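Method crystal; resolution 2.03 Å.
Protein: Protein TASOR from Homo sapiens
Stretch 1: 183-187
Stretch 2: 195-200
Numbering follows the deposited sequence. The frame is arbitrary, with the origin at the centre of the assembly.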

# COMPACT_ATOMS: atom_id res chain seq x y z
N TYR A 183 -2.71 -7.40 -0.77
CA TYR A 183 -1.78 -8.38 -0.20
C TYR A 183 -0.79 -8.79 -1.29
O TYR A 183 -1.15 -9.57 -2.18
CB TYR A 183 -2.54 -9.57 0.35
CG TYR A 183 -1.72 -10.71 0.93
CD1 TYR A 183 -1.08 -10.58 2.14
CD2 TYR A 183 -1.67 -11.94 0.28
CE1 TYR A 183 -0.38 -11.65 2.71
CE2 TYR A 183 -0.95 -13.02 0.82
CZ TYR A 183 -0.32 -12.86 2.03
OH TYR A 183 0.38 -13.91 2.57
N PHE A 184 0.42 -8.24 -1.23
CA PHE A 184 1.44 -8.46 -2.24
C PHE A 184 2.43 -9.52 -1.79
O PHE A 184 2.84 -9.57 -0.63
CB PHE A 184 2.18 -7.15 -2.53
CG PHE A 184 1.35 -6.16 -3.29
CD1 PHE A 184 1.31 -6.19 -4.67
CD2 PHE A 184 0.60 -5.21 -2.62
CE1 PHE A 184 0.54 -5.29 -5.38
CE2 PHE A 184 -0.17 -4.30 -3.32
CZ PHE A 184 -0.21 -4.35 -4.70
N TYR A 185 2.84 -10.37 -2.72
CA TYR A 185 3.78 -11.43 -2.40
C TYR A 185 4.53 -11.77 -3.67
O TYR A 185 4.13 -11.38 -4.77
CB TYR A 185 3.06 -12.66 -1.85
CG TYR A 185 1.99 -13.12 -2.80
CD1 TYR A 185 2.30 -13.98 -3.85
CD2 TYR A 185 0.69 -12.67 -2.68
CE1 TYR A 185 1.33 -14.38 -4.75
CE2 TYR A 185 -0.30 -13.08 -3.55
CZ TYR A 185 0.03 -13.93 -4.58
OH TYR A 185 -0.95 -14.32 -5.47
N GLU A 186 5.59 -12.54 -3.51
CA GLU A 186 6.35 -12.97 -4.67
C GLU A 186 7.08 -14.25 -4.33
O GLU A 186 7.80 -14.32 -3.33
CB GLU A 186 7.34 -11.88 -5.11
CG GLU A 186 8.03 -12.20 -6.41
CD GLU A 186 8.83 -11.02 -6.97
OE1 GLU A 186 9.14 -10.07 -6.22
OE2 GLU A 186 9.17 -11.08 -8.16
N TYR A 187 6.89 -15.28 -5.16
CA TYR A 187 7.65 -16.50 -4.98
C TYR A 187 9.02 -16.32 -5.61
O TYR A 187 9.13 -15.83 -6.74
CB TYR A 187 6.92 -17.68 -5.62
CG TYR A 187 5.76 -18.20 -4.80
CD1 TYR A 187 5.96 -19.14 -3.79
CD2 TYR A 187 4.45 -17.77 -5.04
CE1 TYR A 187 4.90 -19.63 -3.05
CE2 TYR A 187 3.38 -18.26 -4.30
CZ TYR A 187 3.61 -19.19 -3.31
OH TYR A 187 2.57 -19.68 -2.56
N ARG A 195 10.70 -9.72 0.49
CA ARG A 195 10.33 -8.39 0.00
C ARG A 195 9.83 -8.51 -1.44
O ARG A 195 10.63 -8.70 -2.36
CB ARG A 195 11.50 -7.42 0.08
CG ARG A 195 11.15 -6.04 -0.49
CD ARG A 195 12.29 -5.06 -0.38
NE ARG A 195 13.52 -5.59 -0.95
CZ ARG A 195 13.79 -5.63 -2.25
NH1 ARG A 195 12.91 -5.20 -3.15
NH2 ARG A 195 14.95 -6.14 -2.67
N PRO A 196 8.51 -8.40 -1.66
CA PRO A 196 8.01 -8.38 -3.03
C PRO A 196 8.53 -7.16 -3.76
O PRO A 196 8.56 -6.07 -3.19
CB PRO A 196 6.48 -8.32 -2.85
CG PRO A 196 6.24 -8.82 -1.45
CD PRO A 196 7.43 -8.31 -0.67
N ARG A 197 8.94 -7.34 -5.01
CA ARG A 197 9.58 -6.25 -5.73
C ARG A 197 8.62 -5.36 -6.50
O ARG A 197 9.04 -4.28 -6.95
CB ARG A 197 10.65 -6.77 -6.70
CG ARG A 197 11.64 -7.80 -6.15
CD ARG A 197 12.44 -8.43 -7.31
NE ARG A 197 11.66 -9.41 -8.03
CZ ARG A 197 12.01 -9.91 -9.21
NH1 ARG A 197 11.25 -10.81 -9.82
NH2 ARG A 197 13.10 -9.46 -9.83
N HIS A 198 7.35 -5.75 -6.65
CA HIS A 198 6.37 -4.91 -7.32
C HIS A 198 5.66 -3.96 -6.35
O HIS A 198 4.59 -3.44 -6.66
CB HIS A 198 5.37 -5.77 -8.12
CG HIS A 198 4.78 -6.92 -7.37
ND1 HIS A 198 5.54 -7.85 -6.69
CD2 HIS A 198 3.49 -7.33 -7.24
CE1 HIS A 198 4.75 -8.76 -6.15
NE2 HIS A 198 3.50 -8.46 -6.46
N VAL A 199 6.29 -3.71 -5.21
CA VAL A 199 5.92 -2.70 -4.24
C VAL A 199 7.15 -1.84 -4.00
O VAL A 199 8.22 -2.37 -3.69
CB VAL A 199 5.45 -3.34 -2.92
CG1 VAL A 199 5.31 -2.29 -1.85
CG2 VAL A 199 4.13 -4.12 -3.14
N CYS A 200 7.01 -0.52 -4.17
CA CYS A 200 8.17 0.38 -4.06
C CYS A 200 7.77 1.69 -3.39
O CYS A 200 6.81 2.35 -3.84
CB CYS A 200 8.77 0.65 -5.44
SG CYS A 200 10.31 1.57 -5.40

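Contact between residues 183-187 and 195-200 of human TASOR, two segments of one chain that bury 369 Å² between them, both sides summed. The nearest CA atoms across the contact are those of Glu-186 and Pro-196, 5.1 Å apart, yet no backbone-to-backbone hydrogen bond joins the segments. Every hydrogen bond across the contact ends instead on the carboxylate of Glu-186, and every donor belongs to Arg-197.

Glu-186 directs its CA-to-CB bond toward the second stretch, and with chi1 and chi2 both t the side chain is extended, which carries the carboxylate out to Arg-197. There OE1 accepts from the backbone, Arg-197 N to Glu-186 OE1 at 3.0 Å with a nearly straight N-H...O angle of 163°, and also from the side chain, Arg-197 NE to Glu-186 OE1 at 3.2 Å. The second oxygen takes the shortest bond of the set, Arg-197 NH1 to Glu-186 OE2 at 2.7 Å, and a more bent one from Arg-197 NE to Glu-186 OE2 at 3.0 Å and 137°. NE is thus shared between the two oxygens, and OE2 lies near the guanidinium plane, at its edge, where the N-H bonds point. Opposite charges reinforce the three guanidinium bonds as a salt bridge; the bond from the backbone nitrogen stands apart from it. The CA-to-CB bond of Arg-197 runs sideways, but the end of the side chain comes nearer to the first stretch and brings the guanidinium to the carboxylate, which the main-chain nitrogen of the same residue also binds. Arg-197 NH1 and NH2 and Glu-186 OE2 have further hydrogen bonds elsewhere in the structure.

His-198 contributes shape rather than a hydrogen bond to this contact. His-198 CE1 lies 3.0 Å from Tyr-185 O, a close approach at the edge of the imidazole that sets a polarised carbon beside a carbonyl oxygen. His-198 NE2 is 3.4 Å from the same Tyr-185 O, but the angle is poor and the pair is not hydrogen-bonded; NE2 finds its partner elsewhere in the structure. Tyr-185 itself turns its CA-to-CB bond away, and its OH is likewise satisfied elsewhere.

The apolar part of the contact gathers around Phe-184, whose CA-to-CB bond points toward the second stretch. Val-199 CG2 sits over one face of the ring, 3.8 Å from the centroid of the Phe-184 ring and 26° off its normal, so that the methyl makes a CH-pi contact; CG2 also comes within 3.5 Å of Phe-184 CG. At the edge of the same ring, Phe-184 CD1 meets His-198 CD2 at 3.6 Å. The two rings form an offset edge-to-face pair, with the Phe-184 edge toward the His-198 face, centroids 5.4 Å apart and planes at 75°.

Pro-196 packs against the first backbone: its CG lies 3.6 Å from Phe-184 O and 3.7 Å from Tyr-185 CA. Pro-196 has no amide hydrogen to donate; its ring makes van der Waals contact.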